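Long-range contact in encapsidation protein (Lactococcus phage asccphi28, PDB 7JQP), which probably serves as the ATPase of the motor that packages phage DNA, with a P-loop, ASCE-type nucleotide-binding fold: residues K270-Y281 with Y300-V311. Numbering follows the deposited sequence.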
loop_
_atom_site.group_PDB
_atom_site.type_symbol
_atom_site.label_atom_id
_atom_site.label_comp_id
_atom_site.label_asym_id
_atom_site.label_seq_id
_atom_site.Cartn_x
_atom_site.Cartn_y
_atom_site.Cartn_z
ATOM N N LYS A 270 -35.773 -36.835 15.153
ATOM C CA LYS A 270 -34.427 -36.763 15.695
ATOM C C LYS A 270 -33.474 -36.131 14.682
ATOM O O LYS A 270 -33.698 -36.211 13.471
ATOM C CB LYS A 270 -33.943 -38.151 16.101
ATOM C CG LYS A 270 -34.782 -38.743 17.230
ATOM C CD LYS A 270 -34.415 -40.178 17.554
ATOM C CE LYS A 270 -35.199 -40.687 18.763
ATOM N NZ LYS A 270 -36.662 -40.799 18.504
ATOM N N PRO A 271 -32.409 -35.490 15.154
ATOM C CA PRO A 271 -31.527 -34.751 14.244
ATOM C C PRO A 271 -30.654 -35.665 13.399
ATOM O O PRO A 271 -30.356 -36.810 13.747
ATOM C CB PRO A 271 -30.674 -33.910 15.200
ATOM C CG PRO A 271 -30.553 -34.804 16.407
ATOM C CD PRO A 271 -31.951 -35.385 16.556
ATOM N N LYS A 272 -30.232 -35.113 12.256
ATOM C CA LYS A 272 -29.361 -35.841 11.339
ATOM C C LYS A 272 -27.969 -36.022 11.928
ATOM O O LYS A 272 -27.363 -37.092 11.789
ATOM C CB LYS A 272 -29.287 -35.095 10.007
ATOM C CG LYS A 272 -28.896 -35.937 8.807
ATOM C CD LYS A 272 -28.807 -35.062 7.561
ATOM C CE LYS A 272 -28.555 -35.879 6.307
ATOM N NZ LYS A 272 -29.080 -35.191 5.091
ATOM N N LEU A 273 -27.443 -34.993 12.584
ATOM C CA LEU A 273 -26.114 -35.044 13.170
ATOM C C LEU A 273 -26.104 -34.250 14.468
ATOM O O LEU A 273 -26.972 -33.410 14.713
ATOM C CB LEU A 273 -25.051 -34.506 12.199
ATOM C CG LEU A 273 -25.262 -33.127 11.575
ATOM C CD1 LEU A 273 -25.058 -32.000 12.569
ATOM C CD2 LEU A 273 -24.324 -32.954 10.377
ATOM N N LEU A 274 -25.108 -34.537 15.301
ATOM C CA LEU A 274 -24.959 -33.892 16.596
ATOM C C LEU A 274 -23.522 -33.427 16.769
ATOM O O LEU A 274 -22.585 -34.087 16.307
ATOM C CB LEU A 274 -25.326 -34.840 17.745
ATOM C CG LEU A 274 -26.783 -35.283 17.850
ATOM C CD1 LEU A 274 -26.882 -36.619 18.565
ATOM C CD2 LEU A 274 -27.599 -34.230 18.579
ATOM N N VAL A 275 -23.356 -32.284 17.428
ATOM C CA VAL A 275 -22.052 -31.782 17.838
ATOM C C VAL A 275 -22.144 -31.438 19.318
ATOM O O VAL A 275 -23.086 -30.758 19.742
ATOM C CB VAL A 275 -21.619 -30.558 17.008
ATOM C CG1 VAL A 275 -22.533 -29.374 17.264
ATOM C CG2 VAL A 275 -20.168 -30.191 17.307
ATOM N N LYS A 276 -21.185 -31.922 20.104
ATOM C CA LYS A 276 -21.169 -31.675 21.542
ATOM C C LYS A 276 -20.436 -30.359 21.779
ATOM O O LYS A 276 -19.232 -30.254 21.518
ATOM C CB LYS A 276 -20.506 -32.821 22.302
ATOM C CG LYS A 276 -20.433 -32.567 23.807
ATOM C CD LYS A 276 -19.960 -33.784 24.594
ATOM C CE LYS A 276 -18.548 -34.208 24.224
ATOM N NZ LYS A 276 -18.109 -35.378 25.042
ATOM N N TYR A 277 -21.158 -29.357 22.275
ATOM C CA TYR A 277 -20.579 -28.043 22.503
ATOM C C TYR A 277 -21.090 -27.466 23.812
ATOM O O TYR A 277 -22.301 -27.425 24.048
ATOM C CB TYR A 277 -20.905 -27.080 21.357
ATOM C CG TYR A 277 -19.966 -25.900 21.304
ATOM C CD1 TYR A 277 -18.640 -26.070 20.936
ATOM C CD2 TYR A 277 -20.397 -24.624 21.637
ATOM C CE1 TYR A 277 -17.770 -25.002 20.891
ATOM C CE2 TYR A 277 -19.533 -23.547 21.595
ATOM C CZ TYR A 277 -18.220 -23.743 21.221
ATOM O OH TYR A 277 -17.351 -22.677 21.176
ATOM N N ASP A 278 -20.158 -27.028 24.658
ATOM C CA ASP A 278 -20.486 -26.279 25.871
ATOM C C ASP A 278 -21.459 -27.060 26.752
ATOM O O ASP A 278 -22.526 -26.570 27.130
ATOM C CB ASP A 278 -21.044 -24.899 25.508
ATOM C CG ASP A 278 -21.227 -24.004 26.715
ATOM O OD1 ASP A 278 -20.835 -24.411 27.825
ATOM O OD2 ASP A 278 -21.759 -22.886 26.552
ATOM N N ARG A 279 -21.070 -28.290 27.089
ATOM C CA ARG A 279 -21.815 -29.145 28.010
ATOM C C ARG A 279 -23.210 -29.475 27.495
ATOM O O ARG A 279 -24.104 -29.811 28.277
ATOM C CB ARG A 279 -21.892 -28.502 29.399
ATOM C CG ARG A 279 -20.559 -28.522 30.132
ATOM C CD ARG A 279 -20.642 -27.917 31.524
ATOM N NE ARG A 279 -19.470 -28.279 32.316
ATOM C CZ ARG A 279 -19.399 -28.198 33.640
ATOM N NH1 ARG A 279 -20.438 -27.763 34.341
ATOM N NH2 ARG A 279 -18.287 -28.557 34.265
ATOM N N GLN A 280 -23.397 -29.399 26.182
ATOM C CA GLN A 280 -24.675 -29.683 25.550
ATOM C C GLN A 280 -24.404 -30.315 24.194
ATOM O O GLN A 280 -23.258 -30.402 23.743
ATOM C CB GLN A 280 -25.523 -28.419 25.381
ATOM C CG GLN A 280 -26.399 -28.065 26.567
ATOM C CD GLN A 280 -27.276 -26.856 26.286
ATOM O OE1 GLN A 280 -27.007 -26.080 25.367
ATOM N NE2 GLN A 280 -28.339 -26.698 27.070
ATOM N N TYR A 281 -25.473 -30.752 23.537
ATOM C CA TYR A 281 -25.390 -31.310 22.196
ATOM C C TYR A 281 -26.261 -30.483 21.264
ATOM O O TYR A 281 -27.448 -30.278 21.534
ATOM C CB TYR A 281 -25.830 -32.773 22.170
ATOM C CG TYR A 281 -25.022 -33.667 23.080
ATOM C CD1 TYR A 281 -25.270 -33.704 24.446
ATOM C CD2 TYR A 281 -24.013 -34.474 22.577
ATOM C CE1 TYR A 281 -24.536 -34.519 25.284
ATOM C CE2 TYR A 281 -23.273 -35.293 23.407
ATOM C CZ TYR A 281 -23.539 -35.312 24.760
ATOM O OH TYR A 281 -22.805 -36.130 25.591
ATOM N N TYR A 300 -30.054 -30.187 22.464
ATOM C CA TYR A 300 -30.447 -31.280 23.345
ATOM C C TYR A 300 -29.552 -31.275 24.577
ATOM O O TYR A 300 -28.323 -31.303 24.459
ATOM C CB TYR A 300 -30.355 -32.627 22.622
ATOM C CG TYR A 300 -31.315 -32.755 21.462
ATOM C CD1 TYR A 300 -30.939 -32.371 20.183
ATOM C CD2 TYR A 300 -32.598 -33.255 21.646
ATOM C CE1 TYR A 300 -31.812 -32.482 19.117
ATOM C CE2 TYR A 300 -33.478 -33.370 20.585
ATOM C CZ TYR A 300 -33.081 -32.981 19.324
ATOM O OH TYR A 300 -33.956 -33.094 18.268
ATOM N N LYS A 301 -30.176 -31.234 25.758
ATOM C CA LYS A 301 -29.409 -31.210 27.001
ATOM C C LYS A 301 -28.704 -32.539 27.248
ATOM O O LYS A 301 -27.584 -32.561 27.772
ATOM C CB LYS A 301 -30.324 -30.859 28.175
ATOM C CG LYS A 301 -30.628 -29.369 28.290
ATOM C CD LYS A 301 -31.510 -29.059 29.494
ATOM C CE LYS A 301 -31.516 -27.568 29.807
ATOM N NZ LYS A 301 -32.116 -27.272 31.140
ATOM N N THR A 302 -29.342 -33.655 26.895
ATOM C CA THR A 302 -28.770 -34.972 27.137
ATOM C C THR A 302 -28.951 -35.850 25.906
ATOM O O THR A 302 -29.830 -35.619 25.072
ATOM C CB THR A 302 -29.409 -35.656 28.357
ATOM O OG1 THR A 302 -28.747 -36.900 28.612
ATOM C CG2 THR A 302 -30.892 -35.916 28.114
ATOM N N LEU A 303 -28.094 -36.868 25.803
ATOM C CA LEU A 303 -28.144 -37.827 24.699
ATOM C C LEU A 303 -29.115 -38.960 25.037
ATOM O O LEU A 303 -28.738 -40.120 25.222
ATOM C CB LEU A 303 -26.752 -38.370 24.407
ATOM C CG LEU A 303 -25.823 -37.594 23.479
ATOM C CD1 LEU A 303 -24.447 -38.251 23.482
ATOM C CD2 LEU A 303 -26.381 -37.530 22.073
ATOM N N ASP A 304 -30.395 -38.603 25.096
ATOM C CA ASP A 304 -31.459 -39.557 25.386
ATOM C C ASP A 304 -32.274 -39.779 24.119
ATOM O O ASP A 304 -32.831 -38.827 23.558
ATOM C CB ASP A 304 -32.365 -39.093 26.530
ATOM C CG ASP A 304 -31.666 -39.120 27.880
ATOM O OD1 ASP A 304 -30.461 -39.448 27.927
ATOM O OD2 ASP A 304 -32.354 -38.932 28.908
ATOM N N GLY A 305 -32.356 -41.033 23.680
ATOM C CA GLY A 305 -33.007 -41.359 22.431
ATOM C C GLY A 305 -32.187 -41.074 21.198
ATOM O O GLY A 305 -32.731 -41.113 20.087
ATOM N N LEU A 306 -30.897 -40.790 21.356
ATOM C CA LEU A 306 -29.994 -40.479 20.256
ATOM C C LEU A 306 -28.786 -41.404 20.293
ATOM O O LEU A 306 -27.650 -40.989 20.042
ATOM C CB LEU A 306 -29.555 -39.019 20.314
ATOM C CG LEU A 306 -30.631 -37.993 20.670
ATOM C CD1 LEU A 306 -29.983 -36.686 21.109
ATOM C CD2 LEU A 306 -31.572 -37.744 19.507
ATOM N N GLU A 307 -29.026 -42.684 20.593
ATOM C CA GLU A 307 -27.931 -43.605 20.873
ATOM C C GLU A 307 -26.997 -43.750 19.674
ATOM O O GLU A 307 -25.769 -43.716 19.823
ATOM C CB GLU A 307 -28.488 -44.968 21.276
ATOM C CG GLU A 307 -29.378 -45.007 22.513
ATOM C CD GLU A 307 -30.830 -44.675 22.208
ATOM O OE1 GLU A 307 -31.139 -44.352 21.041
ATOM O OE2 GLU A 307 -31.677 -44.844 23.111
ATOM N N ASN A 308 -27.556 -43.922 18.475
ATOM C CA ASN A 308 -26.757 -44.225 17.296
ATOM C C ASN A 308 -26.459 -43.008 16.429
ATOM O O ASN A 308 -25.796 -43.154 15.395
ATOM C CB ASN A 308 -27.453 -45.286 16.434
ATOM C CG ASN A 308 -27.657 -46.596 17.166
ATOM O OD1 ASN A 308 -26.754 -47.092 17.841
ATOM N ND2 ASN A 308 -28.849 -47.167 17.033
ATOM N N ILE A 309 -26.925 -41.819 16.809
ATOM C CA ILE A 309 -26.627 -40.626 16.024
ATOM C C ILE A 309 -25.179 -40.217 16.264
ATOM O O ILE A 309 -24.710 -40.174 17.409
ATOM C CB ILE A 309 -27.598 -39.489 16.375
ATOM C CG1 ILE A 309 -29.038 -39.935 16.105
ATOM C CG2 ILE A 309 -27.256 -38.240 15.572
ATOM C CD1 ILE A 309 -30.091 -38.891 16.428
ATOM N N THR A 310 -24.467 -39.907 15.182
ATOM C CA THR A 310 -23.060 -39.547 15.292
ATOM C C THR A 310 -22.908 -38.206 15.999
ATOM O O THR A 310 -23.718 -37.291 15.817
ATOM C CB THR A 310 -22.410 -39.484 13.909
ATOM O OG1 THR A 310 -22.818 -38.283 13.238
ATOM C CG2 THR A 310 -22.804 -40.697 13.068
ATOM N N VAL A 311 -21.863 -38.093 16.815
ATOM C CA VAL A 311 -21.577 -36.891 17.587
ATOM C C VAL A 311 -20.196 -36.382 17.208
ATOM O O VAL A 311 -19.240 -37.162 17.139
ATOM C CB VAL A 311 -21.654 -37.156 19.102
ATOM C CG1 VAL A 311 -21.283 -35.897 19.875
ATOM C CG2 VAL A 311 -23.040 -37.643 19.482
#
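Leu-303 lies over one face of the Tyr-281 ring, a CH-pi contact with CG 3.5 Å from the ring centroid, while Lys-276 CG sits over the opposite face toward the rim. At the edge, Tyr-300 O lies in the ring plane, with Lys-301 O and Val-311 CG1 near it. The Tyr-300 ring has Leu-306 CD1 on one face, displaced toward the rim, and Tyr-281 O near its edge; Pro-271 CG comes within 3.8 Å of Tyr-300 CE1, and the Tyr-300 hydroxyl hydrogen-bonds Gln-298 OE1. Leu-274 packs against the inner side of loop 301-310. Its chi1 of -66° directs CG toward Ile-309; CD1 lies among Leu-303, Leu-306 and Ile-309, 3.7 Å from Leu-303 CD2, and CD2 against Tyr-300. Ile-309 meets Pro-271 at about a right angle.

Backbone bonds join the segments at both ends of the loop. In an antiparallel hydrogen-bonded pair, Tyr-281 N donates to Tyr-300 O at 3.0 Å, and Tyr-300 N to Tyr-281 O at 2.8 Å. Leu-274 N makes a bent bond (136°) to Thr-310 O at 3.1 Å, beside the parallel Leu-274/Val-311 bridge. The tyrosine pair belongs to the antiparallel meander 273-277, 280-288, 293-300; loop 301-310 then crosses one sheet face, adding parallel strand 311-313 on the far side of 273-277.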